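Local structure of proto-oncogene vav (Homo sapiens, 6NFA) at residues Y246-I251 with G384-G389; I82-E87 with Y126-S131; K98-A103 with Q114-Y119. The protein probably acts as a guanine nucleotide exchange factor for Rho-family GTPases, built on a DH-PH-C1 cassette. All coordinates share one frame; numbering follows the deposited sequence.

The three contacts run from a junction between domains to the interior of one helical domain. Contact 1 joins a PH-domain strand entry to a C1-domain loop and is partly buried, whereas the other two are buried within the RhoGEF (DH) domain: contact 2 packs an interhelical turn on helix 126-146, and contact 3 is a helix-helix packing. Both of these use helix 86-105: contact 2 at its N-terminal end, contact 3 further along, their centres about 22 Å apart. Contacts 1 and 2 touch through Thr385 and Ser131, and the bound ligand 9K1 reaches both. Chemistry follows place: arginine-to-carbonyl bonding at the interdomain junction, an amide and isoleucines around a tyrosine in contact 2, and an apolar centre edged by a salt bridge in contact 3.

Contact 1: Y246-I251 with G384-G389; sequences YGRPKI and GTFYQG. With 9K1 ((2S)-2-{[3-(4-methylphenyl)imidazo[1,2-a]pyrazin-8-yl]amino}-3-(pyridin-3-yl)propan-1-ol), chain D.
Arg248 NH1 donates to Tyr387 O over 3.0 Å in a nearly straight bond (167°); the oxygen lies in the guanidinium plane, although the donor sits above the carbonyl plane. Arg248 NH2 comes within 2.7 Å of Phe386 O and also forms a salt bridge with Asp222. The chain is extended from CG to NE, which carries the charged group past the Phe386 ring, where Arg248 CG passes the edge 4.0 Å from Phe386 CE2. Gly247 O lies at that edge too, near the ring plane and 3.5 Å from Phe386 CZ. Next door, the CA of Gly247 sits over a face of the Tyr387 ring in a CH-pi contact, 4.0 Å from its centroid. Tyr387 CD2 in turn stands over the centre of one Phe386 face, so the tyrosine meets it edge-on. Beyond them, Gly384 N donates to N7 of 9K1 over 3.1 Å, and Gln388 NE2 holds Gly384 O from within the loop. Asp222, on helix 196-235, also accepts from the backbone N of Thr385 and Phe386. The arrangement belongs to the PH-C1 interface of the DH-PH-C1 cassette of Vav proteins, with the ligand site on its far flank.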
loop_
_atom_site.group_PDB
_atom_site.type_symbol
_atom_site.label_atom_id
_atom_site.label_comp_id
_atom_site.label_asym_id
_atom_site.label_seq_id
_atom_site.Cartn_x
_atom_site.Cartn_y
_atom_site.Cartn_z
ATOM N N TYR A 246 0.715 11.540 13.315
ATOM C CA TYR A 246 -0.451 10.971 14.014
ATOM C C TYR A 246 -1.037 9.728 13.403
ATOM O O TYR A 246 -2.134 9.305 13.807
ATOM C CB TYR A 246 -1.549 12.018 14.195
ATOM C CG TYR A 246 -1.049 13.364 14.669
ATOM C CD1 TYR A 246 -0.264 13.477 15.817
ATOM C CD2 TYR A 246 -1.377 14.530 13.981
ATOM C CE1 TYR A 246 0.210 14.712 16.247
ATOM C CE2 TYR A 246 -0.938 15.775 14.421
ATOM C CZ TYR A 246 -0.129 15.857 15.542
ATOM O OH TYR A 246 0.278 17.089 15.966
ATOM N N GLY A 247 -0.298 9.130 12.472
ATOM C CA GLY A 247 -0.736 7.925 11.781
ATOM C C GLY A 247 -1.721 8.151 10.641
ATOM O O GLY A 247 -1.650 9.154 9.913
ATOM N N ARG A 248 -2.655 7.205 10.496
ATOM C CA ARG A 248 -3.640 7.185 9.417
ATOM C C ARG A 248 -4.939 7.930 9.681
ATOM O O ARG A 248 -5.599 7.655 10.680
ATOM C CB ARG A 248 -3.988 5.733 9.044
ATOM C CG ARG A 248 -2.941 5.067 8.206
ATOM C CD ARG A 248 -3.351 3.654 7.857
ATOM N NE ARG A 248 -2.376 3.049 6.946
ATOM C CZ ARG A 248 -1.300 2.373 7.337
ATOM N NH1 ARG A 248 -1.050 2.192 8.638
ATOM N NH2 ARG A 248 -0.467 1.869 6.436
ATOM N N PRO A 249 -5.421 8.745 8.722
ATOM C CA PRO A 249 -6.760 9.346 8.883
ATOM C C PRO A 249 -7.806 8.242 9.053
ATOM O O PRO A 249 -7.734 7.217 8.371
ATOM C CB PRO A 249 -6.981 10.087 7.552
ATOM C CG PRO A 249 -5.605 10.371 7.041
ATOM C CD PRO A 249 -4.798 9.157 7.445
ATOM N N LYS A 250 -8.738 8.428 9.982
ATOM C CA LYS A 250 -9.798 7.464 10.256
ATOM C C LYS A 250 -11.122 7.926 9.658
ATOM O O LYS A 250 -11.771 7.154 8.936
ATOM C CB LYS A 250 -10.018 7.237 11.778
ATOM C CG LYS A 250 -8.787 7.019 12.659
ATOM C CD LYS A 250 -7.920 5.863 12.246
ATOM C CE LYS A 250 -8.501 4.505 12.488
ATOM N NZ LYS A 250 -7.658 3.512 11.780
ATOM N N ILE A 251 -11.558 9.155 10.047
ATOM C CA ILE A 251 -12.835 9.794 9.729
ATOM C C ILE A 251 -12.761 11.307 10.056
ATOM O O ILE A 251 -12.004 11.728 10.931
ATOM C CB ILE A 251 -13.977 9.066 10.507
ATOM C CG1 ILE A 251 -15.375 9.614 10.107
ATOM C CG2 ILE A 251 -13.737 9.087 12.049
ATOM C CD1 ILE A 251 -16.582 8.799 10.521
ATOM N N GLY A 384 4.299 -1.938 2.480
ATOM C CA GLY A 384 3.868 -0.557 2.352
ATOM C C GLY A 384 4.948 0.467 2.614
ATOM O O GLY A 384 6.108 0.127 2.886
ATOM N N THR A 385 4.543 1.747 2.552
ATOM C CA THR A 385 5.413 2.927 2.657
ATOM C C THR A 385 5.096 3.851 3.840
ATOM O O THR A 385 5.776 4.863 4.015
ATOM C CB THR A 385 5.286 3.737 1.346
ATOM O OG1 THR A 385 3.904 4.005 1.109
ATOM C CG2 THR A 385 5.854 3.007 0.148
ATOM N N PHE A 386 4.063 3.529 4.632
ATOM C CA PHE A 386 3.609 4.378 5.731
ATOM C C PHE A 386 2.977 3.531 6.835
ATOM O O PHE A 386 2.056 2.777 6.538
ATOM C CB PHE A 386 2.560 5.378 5.175
ATOM C CG PHE A 386 2.024 6.411 6.131
ATOM C CD1 PHE A 386 2.813 7.488 6.534
ATOM C CD2 PHE A 386 0.711 6.352 6.574
ATOM C CE1 PHE A 386 2.310 8.462 7.397
ATOM C CE2 PHE A 386 0.200 7.336 7.425
ATOM C CZ PHE A 386 1.001 8.388 7.827
ATOM N N TYR A 387 3.456 3.679 8.103
ATOM C CA TYR A 387 2.996 2.988 9.333
ATOM C C TYR A 387 2.686 1.517 9.130
ATOM O O TYR A 387 1.614 1.041 9.467
ATOM C CB TYR A 387 1.823 3.723 10.002
ATOM C CG TYR A 387 2.300 4.916 10.805
ATOM C CD1 TYR A 387 2.845 4.752 12.080
ATOM C CD2 TYR A 387 2.244 6.205 10.277
ATOM C CE1 TYR A 387 3.299 5.842 12.817
ATOM C CE2 TYR A 387 2.707 7.303 11.003
ATOM C CZ TYR A 387 3.230 7.119 12.276
ATOM O OH TYR A 387 3.714 8.185 13.001
ATOM N N GLN A 388 3.652 0.810 8.568
ATOM C CA GLN A 388 3.600 -0.594 8.175
ATOM C C GLN A 388 3.465 -1.585 9.332
ATOM O O GLN A 388 2.970 -2.697 9.121
ATOM C CB GLN A 388 4.833 -0.921 7.320
ATOM C CG GLN A 388 5.081 0.086 6.192
ATOM C CD GLN A 388 6.142 1.108 6.511
ATOM O OE1 GLN A 388 6.283 1.543 7.644
ATOM N NE2 GLN A 388 6.855 1.591 5.498
ATOM N N GLY A 389 3.899 -1.181 10.528
ATOM C CA GLY A 389 3.819 -2.004 11.727
ATOM C C GLY A 389 4.258 -1.306 13.001
ATOM O O GLY A 389 3.968 -0.120 13.203
HETATM C C1 9K1 D . 7.789 -2.832 0.361
HETATM C C3 9K1 D . 9.301 -3.568 -1.249
HETATM C C12 9K1 D . 9.514 -0.863 3.106
HETATM C C13 9K1 D . 9.268 -1.114 4.620
HETATM C C15 9K1 D . 9.507 0.650 2.713
HETATM C C16 9K1 D . 7.321 -5.584 -2.998
HETATM C C17 9K1 D . 7.006 -6.265 -4.183
HETATM C C18 9K1 D . 6.027 -5.767 -5.071
HETATM C C19 9K1 D . 5.338 -4.572 -4.767
HETATM C C20 9K1 D . 5.673 -3.867 -3.598
HETATM C C21 9K1 D . 5.692 -6.550 -6.341
HETATM C C22 9K1 D . 9.661 0.825 1.190
HETATM C C23 9K1 D . 10.941 0.926 0.591
HETATM C C25 9K1 D . 9.989 1.017 -1.586
HETATM C C26 9K1 D . 8.689 0.919 -1.061
HETATM C C27 9K1 D . 8.535 0.809 0.334
HETATM N N2 9K1 D . 8.069 -3.380 -0.803
HETATM C C4 9K1 D . 10.330 -3.198 -0.463
HETATM N N5 9K1 D . 10.054 -2.556 0.812
HETATM C C6 9K1 D . 8.857 -2.346 1.259
HETATM N N7 9K1 D . 6.549 -2.778 0.542
HETATM C C8 9K1 D . 5.868 -3.352 -0.588
HETATM C C9 9K1 D . 6.913 -3.653 -1.404
HETATM C C10 9K1 D . 6.675 -4.357 -2.725
HETATM N N11 9K1 D . 8.553 -1.705 2.370
HETATM O O14 9K1 D . 9.568 -2.492 4.945
HETATM N N24 9K1 D . 11.077 1.000 -0.761
#

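Contact 2: I82-E87 with Y126-S131; sequences IFINIE and YGRYCS. With 9K1 ((2S)-2-{[3-(4-methylphenyl)imidazo[1,2-a]pyrazin-8-yl]amino}-3-(pyridin-3-yl)propan-1-ol), chain D.
Asn85 lies against Tyr129 and Arg128 at once. Its OD1 meets the edge of the Tyr129 ring, 3.3 Å from CD1, with the amide and ring planes only 12° apart, so the oxygen faces ring C-H rather than the pi cloud. CB of the same asparagine sits over one face of the Arg128 guanidinium, 3.5 Å from NH1, while ND2 lies near the aliphatic part of that arginine. Two isoleucines add apolar contacts: Ile84 CD1 approaches Tyr129 CE1 at 4.0 Å, its side chain crossing the tyrosine at about a right angle, and Ile86 CD1 reaches the same CE1 at 4.1 Å from a side chain lying alongside. With CG between its backbone N and carbonyl carbon (chi1 58°), Asn85 turns its amide toward the start of helix 126-146, and Val125 O, just before it, accepts from ND2. Tyr129 OH is bonded to Leu172 O, which fixes the far end of the ring. The backbone behind Asn85 is a type II' turn from Phe83 to Ile86, closed by Ile86 N to Phe83 O at 3.1 Å, with Ile84 at positive phi. This turn links helix 76-83 to helix 86-105 and rests on helix 126-146, while Phe83 packs on helix 37-70 and Tyr129 on Met176 of helix 174-179.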
loop_
_atom_site.group_PDB
_atom_site.type_symbol
_atom_site.label_atom_id
_atom_site.label_comp_id
_atom_site.label_asym_id
_atom_site.label_seq_id
_atom_site.Cartn_x
_atom_site.Cartn_y
_atom_site.Cartn_z
ATOM N N ILE A 82 11.414 9.137 -14.953
ATOM C CA ILE A 82 10.459 8.466 -15.858
ATOM C C ILE A 82 10.612 6.923 -15.897
ATOM O O ILE A 82 9.608 6.198 -15.866
ATOM C CB ILE A 82 10.539 9.123 -17.277
ATOM C CG1 ILE A 82 9.958 10.552 -17.236
ATOM C CG2 ILE A 82 9.841 8.287 -18.385
ATOM C CD1 ILE A 82 10.423 11.474 -18.361
ATOM N N PHE A 83 11.860 6.435 -16.001
ATOM C CA PHE A 83 12.148 4.995 -16.142
ATOM C C PHE A 83 12.410 4.275 -14.832
ATOM O O PHE A 83 12.275 3.056 -14.734
ATOM C CB PHE A 83 13.343 4.796 -17.094
ATOM C CG PHE A 83 13.075 5.126 -18.546
ATOM C CD1 PHE A 83 12.410 4.226 -19.374
ATOM C CD2 PHE A 83 13.457 6.348 -19.075
ATOM C CE1 PHE A 83 12.154 4.541 -20.720
ATOM C CE2 PHE A 83 13.202 6.666 -20.413
ATOM C CZ PHE A 83 12.543 5.766 -21.230
ATOM N N ILE A 84 12.773 5.058 -13.818
ATOM C CA ILE A 84 13.049 4.583 -12.475
ATOM C C ILE A 84 14.152 3.501 -12.509
ATOM O O ILE A 84 15.253 3.776 -12.995
ATOM C CB ILE A 84 11.736 4.163 -11.730
ATOM C CG1 ILE A 84 10.520 5.047 -12.156
ATOM C CG2 ILE A 84 11.943 4.138 -10.192
ATOM C CD1 ILE A 84 9.215 4.519 -11.874
ATOM N N ASN A 85 13.847 2.294 -12.008
ATOM C CA ASN A 85 14.744 1.134 -11.931
ATOM C C ASN A 85 14.367 0.056 -12.959
ATOM O O ASN A 85 14.584 -1.128 -12.707
ATOM C CB ASN A 85 14.721 0.548 -10.513
ATOM C CG ASN A 85 13.365 0.104 -9.983
ATOM O OD1 ASN A 85 12.284 0.323 -10.574
ATOM N ND2 ASN A 85 13.417 -0.504 -8.815
ATOM N N ILE A 86 13.793 0.470 -14.108
ATOM C CA ILE A 86 13.355 -0.416 -15.197
ATOM C C ILE A 86 14.431 -1.429 -15.606
ATOM O O ILE A 86 14.108 -2.592 -15.829
ATOM C CB ILE A 86 12.807 0.386 -16.412
ATOM C CG1 ILE A 86 12.012 -0.508 -17.367
ATOM C CG2 ILE A 86 13.902 1.192 -17.146
ATOM C CD1 ILE A 86 10.714 -0.969 -16.817
ATOM N N GLU A 87 15.698 -0.980 -15.672
ATOM C CA GLU A 87 16.849 -1.806 -16.014
ATOM C C GLU A 87 17.050 -2.908 -14.991
ATOM O O GLU A 87 17.337 -4.041 -15.382
ATOM C CB GLU A 87 18.129 -0.980 -16.129
ATOM C CG GLU A 87 18.095 0.080 -17.213
ATOM C CD GLU A 87 19.320 0.976 -17.278
ATOM O OE1 GLU A 87 19.320 1.915 -18.105
ATOM O OE2 GLU A 87 20.293 0.729 -16.530
ATOM N N TYR A 126 10.622 -4.178 -7.134
ATOM C CA TYR A 126 9.338 -3.637 -7.568
ATOM C C TYR A 126 8.730 -2.607 -6.599
ATOM O O TYR A 126 7.814 -1.881 -6.990
ATOM C CB TYR A 126 8.327 -4.770 -7.721
ATOM C CG TYR A 126 8.276 -5.350 -9.105
ATOM C CD1 TYR A 126 7.439 -4.809 -10.075
ATOM C CD2 TYR A 126 9.068 -6.436 -9.455
ATOM C CE1 TYR A 126 7.400 -5.325 -11.367
ATOM C CE2 TYR A 126 9.030 -6.972 -10.742
ATOM C CZ TYR A 126 8.191 -6.413 -11.693
ATOM O OH TYR A 126 8.130 -6.938 -12.954
ATOM N N GLY A 127 9.188 -2.600 -5.348
ATOM C CA GLY A 127 8.702 -1.683 -4.323
ATOM C C GLY A 127 8.879 -0.236 -4.729
ATOM O O GLY A 127 7.909 0.533 -4.765
ATOM N N ARG A 128 10.134 0.115 -5.077
ATOM C CA ARG A 128 10.569 1.409 -5.589
ATOM C C ARG A 128 9.732 1.749 -6.856
ATOM O O ARG A 128 9.180 2.846 -6.937
ATOM C CB ARG A 128 12.062 1.325 -5.935
ATOM C CG ARG A 128 12.760 2.654 -6.016
ATOM C CD ARG A 128 14.222 2.449 -6.339
ATOM N NE ARG A 128 14.722 3.527 -7.189
ATOM C CZ ARG A 128 15.791 3.438 -7.975
ATOM N NH1 ARG A 128 16.490 2.312 -8.035
ATOM N NH2 ARG A 128 16.163 4.474 -8.716
ATOM N N TYR A 129 9.583 0.768 -7.793
ATOM C CA TYR A 129 8.810 0.931 -9.023
ATOM C C TYR A 129 7.359 1.272 -8.760
ATOM O O TYR A 129 6.866 2.262 -9.288
ATOM C CB TYR A 129 8.918 -0.297 -9.973
ATOM C CG TYR A 129 8.557 0.046 -11.407
ATOM C CD1 TYR A 129 9.506 0.583 -12.281
ATOM C CD2 TYR A 129 7.257 -0.123 -11.880
ATOM C CE1 TYR A 129 9.167 0.951 -13.583
ATOM C CE2 TYR A 129 6.907 0.236 -13.179
ATOM C CZ TYR A 129 7.864 0.775 -14.028
ATOM O OH TYR A 129 7.506 1.147 -15.306
ATOM N N CYS A 130 6.676 0.452 -7.966
ATOM C CA CYS A 130 5.268 0.600 -7.637
ATOM C C CYS A 130 4.955 1.945 -7.004
ATOM O O CYS A 130 3.923 2.536 -7.314
ATOM C CB CYS A 130 4.814 -0.553 -6.747
ATOM S SG CYS A 130 3.021 -0.633 -6.496
ATOM N N SER A 131 5.834 2.406 -6.088
ATOM C CA SER A 131 5.684 3.677 -5.391
ATOM C C SER A 131 5.832 4.904 -6.303
ATOM O O SER A 131 5.068 5.855 -6.149
ATOM C CB SER A 131 6.651 3.760 -4.213
ATOM O OG SER A 131 6.335 4.860 -3.375
HETATM C C1 9K1 D . 7.789 -2.832 0.361
HETATM C C3 9K1 D . 9.301 -3.568 -1.249
HETATM C C12 9K1 D . 9.514 -0.863 3.106
HETATM C C13 9K1 D . 9.268 -1.114 4.620
HETATM C C15 9K1 D . 9.507 0.650 2.713
HETATM C C16 9K1 D . 7.321 -5.584 -2.998
HETATM C C17 9K1 D . 7.006 -6.265 -4.183
HETATM C C18 9K1 D . 6.027 -5.767 -5.071
HETATM C C19 9K1 D . 5.338 -4.572 -4.767
HETATM C C20 9K1 D . 5.673 -3.867 -3.598
HETATM C C21 9K1 D . 5.692 -6.550 -6.341
HETATM C C22 9K1 D . 9.661 0.825 1.190
HETATM C C23 9K1 D . 10.941 0.926 0.591
HETATM C C25 9K1 D . 9.989 1.017 -1.586
HETATM C C26 9K1 D . 8.689 0.919 -1.061
HETATM C C27 9K1 D . 8.535 0.809 0.334
HETATM N N2 9K1 D . 8.069 -3.380 -0.803
HETATM C C4 9K1 D . 10.330 -3.198 -0.463
HETATM N N5 9K1 D . 10.054 -2.556 0.812
HETATM C C6 9K1 D . 8.857 -2.346 1.259
HETATM N N7 9K1 D . 6.549 -2.778 0.542
HETATM C C8 9K1 D . 5.868 -3.352 -0.588
HETATM C C9 9K1 D . 6.913 -3.653 -1.404
HETATM C C10 9K1 D . 6.675 -4.357 -2.725
HETATM N N11 9K1 D . 8.553 -1.705 2.370
HETATM O O14 9K1 D . 9.568 -2.492 4.945
HETATM N N24 9K1 D . 11.077 1.000 -0.761
#

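Contact 3: K98-A103 with Q114-Y119; sequences KEMKEA and QVFIKY
Polar interactions gather on Glu99, whose OE1 takes two donors from the facing helix. Glu99 OE1 accepts from Lys118 NZ with its syn lone pair, in a salt bridge of 2.8 Å, and Tyr119 OH adds a weak hydrogen bond to the same Glu99 OE1 at 3.1 Å. With CG anti to the carbonyl carbon (chi1 -73°) and the chain extended beyond it, the glutamate reaches across to the facing helix and crosses both partners at about a right angle. Its carboxylate stands at the edge of the tyrosine ring, the two planes 78° apart. Replacing Glu99 by an alanine would probably leave the Lys118 ammonium without its counter-charge and Tyr119 OH without this acceptor. These residues belong to two successive helices of the all-helical DH domain, 86-105 and 112-122, whose segments 98-103 and 114-119 run nearly antiparallel, at 160°, with axes 10.0 Å apart. Apolar contacts centre on Val115, which points its two methyls at different parts of helix 86-105. Val115 CG2 meets Ala103 CB at 3.7 Å, whereas Val115 CG1 lies 4.1 Å from Glu99 CB and close to the backbone of Met100. On another flank Met100 CE approaches Phe116 CZ at 4.4 Å; Met100 also packs on Ile48 of helix 37-70, and Phe116 on Ala205 and Met209 of helix 196-235.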
loop_
_atom_site.group_PDB
_atom_site.type_symbol
_atom_site.label_atom_id
_atom_site.label_comp_id
_atom_site.label_asym_id
_atom_site.label_seq_id
_atom_site.Cartn_x
_atom_site.Cartn_y
_atom_site.Cartn_z
ATOM N N LYS A 98 15.553 -17.608 -17.182
ATOM C CA LYS A 98 16.634 -18.585 -17.314
ATOM C C LYS A 98 16.429 -19.754 -16.336
ATOM O O LYS A 98 16.542 -20.910 -16.743
ATOM C CB LYS A 98 17.998 -17.910 -17.081
ATOM C CG LYS A 98 19.196 -18.724 -17.570
ATOM C CD LYS A 98 20.517 -18.062 -17.194
ATOM C CE LYS A 98 21.709 -18.683 -17.884
ATOM N NZ LYS A 98 21.865 -18.197 -19.284
ATOM N N GLU A 99 16.122 -19.452 -15.060
ATOM C CA GLU A 99 15.865 -20.458 -14.024
ATOM C C GLU A 99 14.507 -21.137 -14.258
ATOM O O GLU A 99 14.370 -22.327 -13.972
ATOM C CB GLU A 99 15.953 -19.851 -12.613
ATOM C CG GLU A 99 17.373 -19.535 -12.166
ATOM C CD GLU A 99 17.617 -19.405 -10.671
ATOM O OE1 GLU A 99 18.503 -18.606 -10.292
ATOM O OE2 GLU A 99 16.963 -20.125 -9.882
ATOM N N MET A 100 13.522 -20.388 -14.806
ATOM C CA MET A 100 12.193 -20.906 -15.140
ATOM C C MET A 100 12.330 -21.975 -16.224
ATOM O O MET A 100 11.751 -23.048 -16.076
ATOM C CB MET A 100 11.240 -19.781 -15.603
ATOM C CG MET A 100 9.813 -20.247 -15.817
ATOM S SD MET A 100 8.759 -19.117 -16.778
ATOM C CE MET A 100 8.207 -18.043 -15.509
ATOM N N LYS A 101 13.120 -21.689 -17.291
ATOM C CA LYS A 101 13.361 -22.601 -18.418
ATOM C C LYS A 101 14.034 -23.918 -18.016
ATOM O O LYS A 101 13.657 -24.961 -18.549
ATOM C CB LYS A 101 14.140 -21.913 -19.552
ATOM C CG LYS A 101 13.235 -21.313 -20.615
ATOM C CD LYS A 101 14.038 -20.498 -21.606
ATOM C CE LYS A 101 13.160 -19.651 -22.491
ATOM N NZ LYS A 101 13.961 -18.717 -23.327
ATOM N N GLU A 102 15.001 -23.873 -17.073
ATOM C CA GLU A 102 15.708 -25.049 -16.557
ATOM C C GLU A 102 14.770 -25.968 -15.757
ATOM O O GLU A 102 14.787 -27.181 -15.976
ATOM C CB GLU A 102 16.953 -24.629 -15.740
ATOM C CG GLU A 102 17.707 -25.762 -15.047
ATOM C CD GLU A 102 18.329 -26.832 -15.928
ATOM O OE1 GLU A 102 19.408 -26.573 -16.510
ATOM O OE2 GLU A 102 17.758 -27.945 -16.001
ATOM N N ALA A 103 13.946 -25.396 -14.854
ATOM C CA ALA A 103 12.988 -26.145 -14.029
ATOM C C ALA A 103 11.854 -26.764 -14.855
ATOM O O ALA A 103 11.474 -27.908 -14.598
ATOM C CB ALA A 103 12.415 -25.252 -12.943
ATOM N N GLN A 114 10.067 -23.956 -6.650
ATOM C CA GLN A 114 11.280 -23.401 -6.036
ATOM C C GLN A 114 11.712 -22.095 -6.699
ATOM O O GLN A 114 12.312 -21.248 -6.031
ATOM C CB GLN A 114 12.445 -24.408 -6.096
ATOM C CG GLN A 114 12.308 -25.619 -5.178
ATOM C CD GLN A 114 12.767 -25.339 -3.768
ATOM O OE1 GLN A 114 11.995 -24.908 -2.906
ATOM N NE2 GLN A 114 14.035 -25.602 -3.499
ATOM N N VAL A 115 11.420 -21.941 -8.013
ATOM C CA VAL A 115 11.760 -20.760 -8.823
ATOM C C VAL A 115 10.948 -19.557 -8.336
ATOM O O VAL A 115 11.534 -18.515 -8.039
ATOM C CB VAL A 115 11.628 -20.999 -10.363
ATOM C CG1 VAL A 115 12.127 -19.793 -11.162
ATOM C CG2 VAL A 115 12.383 -22.253 -10.792
ATOM N N PHE A 116 9.617 -19.726 -8.206
ATOM C CA PHE A 116 8.713 -18.693 -7.712
ATOM C C PHE A 116 9.003 -18.281 -6.276
ATOM O O PHE A 116 8.930 -17.094 -5.972
ATOM C CB PHE A 116 7.259 -19.120 -7.868
ATOM C CG PHE A 116 6.821 -19.195 -9.306
ATOM C CD1 PHE A 116 6.369 -18.061 -9.973
ATOM C CD2 PHE A 116 6.849 -20.400 -9.995
ATOM C CE1 PHE A 116 5.945 -18.132 -11.304
ATOM C CE2 PHE A 116 6.426 -20.474 -11.325
ATOM C CZ PHE A 116 5.975 -19.338 -11.971
ATOM N N ILE A 117 9.368 -19.238 -5.406
ATOM C CA ILE A 117 9.676 -18.960 -4.002
ATOM C C ILE A 117 10.961 -18.123 -3.884
ATOM O O ILE A 117 10.964 -17.120 -3.169
ATOM C CB ILE A 117 9.667 -20.262 -3.153
ATOM C CG1 ILE A 117 8.211 -20.641 -2.830
ATOM C CG2 ILE A 117 10.494 -20.147 -1.860
ATOM C CD1 ILE A 117 7.886 -22.072 -2.954
ATOM N N LYS A 118 12.011 -18.489 -4.632
ATOM C CA LYS A 118 13.292 -17.771 -4.652
ATOM C C LYS A 118 13.166 -16.339 -5.224
ATOM O O LYS A 118 13.793 -15.409 -4.706
ATOM C CB LYS A 118 14.326 -18.576 -5.475
ATOM C CG LYS A 118 15.760 -18.062 -5.366
ATOM C CD LYS A 118 16.571 -18.350 -6.619
ATOM C CE LYS A 118 17.860 -17.564 -6.625
ATOM N NZ LYS A 118 18.863 -18.162 -7.544
ATOM N N TYR A 119 12.373 -16.175 -6.293
ATOM C CA TYR A 119 12.263 -14.891 -6.964
ATOM C C TYR A 119 11.280 -13.912 -6.316
ATOM O O TYR A 119 11.359 -12.722 -6.629
ATOM C CB TYR A 119 12.001 -15.069 -8.464
ATOM C CG TYR A 119 13.328 -15.265 -9.153
ATOM C CD1 TYR A 119 14.145 -14.178 -9.449
ATOM C CD2 TYR A 119 13.856 -16.541 -9.334
ATOM C CE1 TYR A 119 15.423 -14.354 -9.976
ATOM C CE2 TYR A 119 15.132 -16.730 -9.861
ATOM C CZ TYR A 119 15.914 -15.633 -10.182
ATOM O OH TYR A 119 17.179 -15.810 -10.696
#